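Long-range contacts in Cgl0159-like domain-containing protein (Corynebacterium glutamicum, PDB 3FOK), which is of unknown function but folds as a TIM barrel of the Cgl0159-like family: residues A[73-78]-A[277-282]; A[220-225]-A[241-246]. One frame throughout, in Å; residues are numbered along the deposited sequence.

Overall arrangement
The chain forms a TIM barrel, in which eight parallel strands close into a cylinder inside a layer of helices. Contact 2, between 220-225 and 241-246, pairs the sixth and seventh of these strands and lies in the wall, its centre about 9 Å from the centre of the chain. Contact 1 is further out, about 16 Å from that centre, where the helix after the first strand meets the loop after the eighth, so it bridges the first and last units of the barrel. The two centres are about 19 Å apart and the nearest atoms about 7 Å, without touching. In sequence, both segments of contact 2 fall between those of contact 1. No active site has been assigned.

Contact 1 (A[73-78]-A[277-282]); sequences LERMAI and LYPQDG
The polar part of this contact is a flat overlap without hydrogen bonds: the guanidinium of Arg-75 lies over one face of the Tyr-278 ring, the planes only 3° apart. Arg-75 NE sits toward the rim, 3.2 Å from Tyr-278 CD1, and CD of Arg-75 continues across the ring to within 3.3 Å of Tyr-278 CE1. A bend at chi3 (88°) turns the guanidinium flat against the ring, an arrangement that suits a delocalised cation beside an aromatic surface. The backbone N of Tyr-278 lies at the guanidinium edge, in its plane; as both groups are donors, no bond forms.

The apolar part is branch against tip. CD2 of Leu-277 comes 3.2 Å from CE of Met-76, a selenomethionine whose chain, bent at chi2 and chi3, brings its methyl to the leucine. The same CD2 lies 3.5 Å from Arg-75 O. The flexible, apolar chain of Met-76 suits this buried site, since it can bend its methyl onto the leucine.

Met-76 and Leu-277 both also pack on Val-47 of strand 44-48, while Arg-75 and Pro-279 touch Val-284 of helix 284-295; helix 69-81 thus meets the loop leading into the barrel's last helix.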
loop_
_atom_site.group_PDB
_atom_site.type_symbol
_atom_site.label_atom_id
_atom_site.label_comp_id
_atom_site.label_asym_id
_atom_site.label_seq_id
_atom_site.Cartn_x
_atom_site.Cartn_y
_atom_site.Cartn_z
ATOM N N LEU A 73 13.187 -9.463 34.208
ATOM C CA LEU A 73 14.576 -9.067 34.025
ATOM C C LEU A 73 15.503 -9.808 34.988
ATOM O O LEU A 73 16.599 -10.214 34.603
ATOM C CB LEU A 73 14.721 -7.550 34.198
ATOM C CG LEU A 73 14.090 -6.690 33.091
ATOM C CD1 LEU A 73 14.183 -5.213 33.452
ATOM C CD2 LEU A 73 14.793 -6.960 31.773
ATOM N N GLU A 74 15.064 -9.992 36.230
ATOM C CA GLU A 74 15.873 -10.701 37.219
ATOM C C GLU A 74 16.086 -12.140 36.767
ATOM O O GLU A 74 17.211 -12.641 36.743
ATOM C CB GLU A 74 15.182 -10.708 38.586
ATOM C CG GLU A 74 15.967 -10.031 39.707
ATOM C CD GLU A 74 17.366 -10.600 39.891
ATOM O OE1 GLU A 74 17.499 -11.809 40.184
ATOM O OE2 GLU A 74 18.337 -9.830 39.744
ATOM N N ARG A 75 14.994 -12.805 36.409
ATOM C CA ARG A 75 15.059 -14.187 35.961
ATOM C C ARG A 75 15.967 -14.292 34.737
ATOM O O ARG A 75 16.662 -15.285 34.554
ATOM C CB ARG A 75 13.648 -14.690 35.647
ATOM C CG ARG A 75 12.668 -14.435 36.790
ATOM C CD ARG A 75 11.247 -14.825 36.434
ATOM N NE ARG A 75 10.975 -16.227 36.722
ATOM C CZ ARG A 75 10.485 -16.675 37.874
ATOM N NH1 ARG A 75 10.201 -15.830 38.854
ATOM N NH2 ARG A 75 10.285 -17.974 38.047
HETATM N N MSE A 76 15.964 -13.249 33.912
HETATM C CA MSE A 76 16.801 -13.212 32.718
HETATM C C MSE A 76 18.262 -13.050 33.127
HETATM O O MSE A 76 19.142 -13.745 32.618
HETATM C CB MSE A 76 16.389 -12.046 31.807
HETATM C CG MSE A 76 15.803 -12.468 30.464
HETATM SE SE MSE A 76 17.018 -13.527 29.396
HETATM C CE MSE A 76 16.694 -15.229 30.222
ATOM N N ALA A 77 18.509 -12.124 34.050
ATOM C CA ALA A 77 19.857 -11.861 34.537
ATOM C C ALA A 77 20.471 -13.138 35.097
ATOM O O ALA A 77 21.651 -13.419 34.877
ATOM C CB ALA A 77 19.823 -10.786 35.608
ATOM N N ILE A 78 19.664 -13.910 35.821
ATOM C CA ILE A 78 20.131 -15.160 36.402
ATOM C C ILE A 78 20.546 -16.116 35.290
ATOM O O ILE A 78 21.653 -16.656 35.302
ATOM C CB ILE A 78 19.028 -15.825 37.254
ATOM C CG1 ILE A 78 18.756 -14.978 38.500
ATOM C CG2 ILE A 78 19.444 -17.238 37.644
ATOM C CD1 ILE A 78 17.630 -15.503 39.366
ATOM N N LEU A 277 12.741 -20.088 32.259
ATOM C CA LEU A 277 12.429 -18.967 33.144
ATOM C C LEU A 277 11.061 -19.411 33.633
ATOM O O LEU A 277 10.299 -19.973 32.855
ATOM C CB LEU A 277 12.267 -17.671 32.352
ATOM C CG LEU A 277 13.355 -17.218 31.379
ATOM C CD1 LEU A 277 12.780 -16.161 30.450
ATOM C CD2 LEU A 277 14.556 -16.681 32.142
ATOM N N TYR A 278 10.733 -19.183 34.898
ATOM C CA TYR A 278 9.425 -19.612 35.400
ATOM C C TYR A 278 9.274 -21.132 35.326
ATOM O O TYR A 278 8.327 -21.636 34.718
ATOM C CB TYR A 278 8.291 -18.993 34.576
ATOM C CG TYR A 278 8.409 -17.512 34.364
ATOM C CD1 TYR A 278 8.108 -16.610 35.385
ATOM C CD2 TYR A 278 8.853 -17.007 33.144
ATOM C CE1 TYR A 278 8.250 -15.241 35.193
ATOM C CE2 TYR A 278 9.004 -15.645 32.945
ATOM C CZ TYR A 278 8.701 -14.767 33.970
ATOM O OH TYR A 278 8.868 -13.417 33.775
ATOM N N PRO A 279 10.217 -21.885 35.909
ATOM C CA PRO A 279 10.053 -23.340 35.839
ATOM C C PRO A 279 8.854 -23.712 36.709
ATOM O O PRO A 279 8.339 -22.873 37.443
ATOM C CB PRO A 279 11.369 -23.864 36.406
ATOM C CG PRO A 279 12.343 -22.771 36.069
ATOM C CD PRO A 279 11.558 -21.531 36.402
ATOM N N GLN A 280 8.413 -24.962 36.625
ATOM C CA GLN A 280 7.267 -25.427 37.404
ATOM C C GLN A 280 7.514 -25.245 38.902
ATOM O O GLN A 280 6.580 -25.038 39.678
ATOM C CB GLN A 280 6.991 -26.898 37.077
ATOM C CG GLN A 280 5.632 -27.411 37.530
ATOM C CD GLN A 280 5.085 -28.473 36.589
ATOM O OE1 GLN A 280 4.067 -29.108 36.870
ATOM N NE2 GLN A 280 5.758 -28.662 35.455
ATOM N N ASP A 281 8.780 -25.322 39.296
ATOM C CA ASP A 281 9.170 -25.153 40.688
ATOM C C ASP A 281 9.881 -23.811 40.814
ATOM O O ASP A 281 9.854 -23.001 39.886
ATOM C CB ASP A 281 10.108 -26.282 41.115
ATOM C CG ASP A 281 11.365 -26.338 40.277
ATOM O OD1 ASP A 281 12.176 -27.267 40.476
ATOM O OD2 ASP A 281 11.549 -25.447 39.420
ATOM N N GLY A 282 10.531 -23.578 41.946
ATOM C CA GLY A 282 11.215 -22.313 42.130
ATOM C C GLY A 282 12.728 -22.372 42.016
ATOM O O GLY A 282 13.428 -22.085 42.995
#

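Contact 2 (A[220-225]-A[241-246]); sequences WMKLPV and LLLGGE
Strands 220-224 and 241-243 run parallel, their short axes 35° apart and 4.6 Å at closest approach, and are joined by three backbone hydrogen bonds: Leu-241 N to Met-221 O (2.8 Å, the straightest at 161°), Leu-223 N to Leu-241 O (3.0 Å) and Leu-243 N to Leu-223 O (3.0 Å). Two of these carbonyls also take a CA-H contact, Leu-241 O from Lys-222 and Leu-223 O from Leu-242.

Lys-222, Leu-241 and Leu-243 share one face of the sheet. Leu-243 has CG in the crowded position between backbone N and carbonyl carbon (chi1 60°), which sets CD1 against Pro-224 CB at 3.8 Å and CD2 beside Lys-222 CG. The lysine, extended throughout, crosses this leucine at about a right angle and ends in a salt bridge with Glu-182 that would offset its buried charge, with Lys-146 NZ also close by. Leu-241 CG meets Trp-220 CE3 obliquely at 3.9 Å; the branched leucine gives the indole an apolar neighbour. Leu-242 points to the other face, its CD1 touched by CG2 of the loop residue Val-225.

Strands 179-189 and 267-272 flank the pair in the barrel wall, while Val-225 and Leu-242 pack outward on helix 252-261.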
loop_
_atom_site.group_PDB
_atom_site.type_symbol
_atom_site.label_atom_id
_atom_site.label_comp_id
_atom_site.label_asym_id
_atom_site.label_seq_id
_atom_site.Cartn_x
_atom_site.Cartn_y
_atom_site.Cartn_z
ATOM N N TRP A 220 17.896 -19.662 9.544
ATOM C CA TRP A 220 17.911 -20.767 10.489
ATOM C C TRP A 220 16.467 -21.150 10.773
ATOM O O TRP A 220 15.541 -20.419 10.437
ATOM C CB TRP A 220 18.560 -20.337 11.808
ATOM C CG TRP A 220 20.038 -20.144 11.758
ATOM C CD1 TRP A 220 20.735 -19.375 10.876
ATOM C CD2 TRP A 220 21.003 -20.708 12.651
ATOM N NE1 TRP A 220 22.080 -19.422 11.162
ATOM C CE2 TRP A 220 22.273 -20.235 12.248
ATOM C CE3 TRP A 220 20.920 -21.567 13.757
ATOM C CZ2 TRP A 220 23.452 -20.593 12.908
ATOM C CZ3 TRP A 220 22.093 -21.924 14.418
ATOM C CH2 TRP A 220 23.342 -21.437 13.989
HETATM N N MSE A 221 16.286 -22.297 11.407
HETATM C CA MSE A 221 14.962 -22.774 11.763
HETATM C C MSE A 221 14.891 -22.904 13.276
HETATM O O MSE A 221 15.861 -23.292 13.927
HETATM C CB MSE A 221 14.687 -24.144 11.130
HETATM C CG MSE A 221 14.563 -24.148 9.617
HETATM SE SE MSE A 221 12.881 -23.434 8.975
HETATM C CE MSE A 221 13.500 -21.770 8.241
ATOM N N LYS A 222 13.739 -22.556 13.829
ATOM C CA LYS A 222 13.495 -22.665 15.260
ATOM C C LYS A 222 12.287 -23.592 15.267
ATOM O O LYS A 222 11.169 -23.167 14.989
ATOM C CB LYS A 222 13.148 -21.294 15.840
ATOM C CG LYS A 222 12.987 -21.247 17.350
ATOM C CD LYS A 222 12.602 -19.838 17.781
ATOM C CE LYS A 222 12.223 -19.768 19.246
ATOM N NZ LYS A 222 11.635 -18.441 19.576
ATOM N N LEU A 223 12.524 -24.868 15.555
ATOM C CA LEU A 223 11.458 -25.861 15.534
ATOM C C LEU A 223 11.086 -26.451 16.884
ATOM O O LEU A 223 11.866 -26.407 17.836
ATOM C CB LEU A 223 11.848 -27.006 14.598
ATOM C CG LEU A 223 12.331 -26.644 13.191
ATOM C CD1 LEU A 223 12.703 -27.914 12.451
ATOM C CD2 LEU A 223 11.251 -25.885 12.444
ATOM N N PRO A 224 9.868 -27.013 16.978
ATOM C CA PRO A 224 9.385 -27.627 18.215
ATOM C C PRO A 224 9.800 -29.096 18.233
ATOM O O PRO A 224 9.809 -29.749 17.185
ATOM C CB PRO A 224 7.877 -27.464 18.099
ATOM C CG PRO A 224 7.658 -27.705 16.642
ATOM C CD PRO A 224 8.773 -26.897 15.996
ATOM N N VAL A 225 10.161 -29.612 19.404
ATOM C CA VAL A 225 10.548 -31.014 19.505
ATOM C C VAL A 225 9.261 -31.811 19.405
ATOM O O VAL A 225 8.424 -31.780 20.303
ATOM C CB VAL A 225 11.248 -31.313 20.837
ATOM C CG1 VAL A 225 11.645 -32.778 20.899
ATOM C CG2 VAL A 225 12.472 -30.423 20.981
ATOM N N LEU A 241 17.478 -24.730 15.692
ATOM C CA LEU A 241 17.500 -24.523 17.132
ATOM C C LEU A 241 16.150 -25.006 17.639
ATOM O O LEU A 241 15.120 -24.781 17.001
ATOM C CB LEU A 241 17.701 -23.042 17.463
ATOM C CG LEU A 241 19.080 -22.483 17.104
ATOM C CD1 LEU A 241 19.101 -20.983 17.320
ATOM C CD2 LEU A 241 20.144 -23.163 17.955
ATOM N N LEU A 242 16.153 -25.680 18.779
ATOM C CA LEU A 242 14.922 -26.215 19.341
ATOM C C LEU A 242 14.277 -25.266 20.340
ATOM O O LEU A 242 14.961 -24.515 21.035
ATOM C CB LEU A 242 15.209 -27.559 20.011
ATOM C CG LEU A 242 16.023 -28.539 19.158
ATOM C CD1 LEU A 242 16.318 -29.790 19.965
ATOM C CD2 LEU A 242 15.263 -28.877 17.887
ATOM N N LEU A 243 12.951 -25.302 20.400
ATOM C CA LEU A 243 12.191 -24.460 21.312
ATOM C C LEU A 243 11.442 -25.333 22.318
ATOM O O LEU A 243 11.091 -26.471 22.022
ATOM C CB LEU A 243 11.204 -23.594 20.520
ATOM C CG LEU A 243 10.152 -24.309 19.661
ATOM C CD1 LEU A 243 8.962 -24.713 20.522
ATOM C CD2 LEU A 243 9.687 -23.382 18.550
ATOM N N GLY A 244 11.218 -24.794 23.510
ATOM C CA GLY A 244 10.504 -25.527 24.540
ATOM C C GLY A 244 9.215 -24.791 24.847
ATOM O O GLY A 244 9.194 -23.888 25.688
ATOM N N GLY A 245 8.142 -25.181 24.167
ATOM C CA GLY A 245 6.858 -24.526 24.347
ATOM C C GLY A 245 6.231 -24.502 25.729
ATOM O O GLY A 245 6.862 -24.135 26.719
ATOM N N GLU A 246 4.961 -24.892 25.766
ATOM C CA GLU A 246 4.140 -24.934 26.974
ATOM C C GLU A 246 4.847 -25.321 28.275
ATOM O O GLU A 246 4.924 -24.513 29.205
ATOM C CB GLU A 246 2.940 -25.863 26.744
ATOM C CG GLU A 246 3.298 -27.259 26.218
ATOM C CD GLU A 246 3.666 -27.278 24.735
ATOM O OE1 GLU A 246 4.100 -28.344 24.249
ATOM O OE2 GLU A 246 3.516 -26.236 24.055
#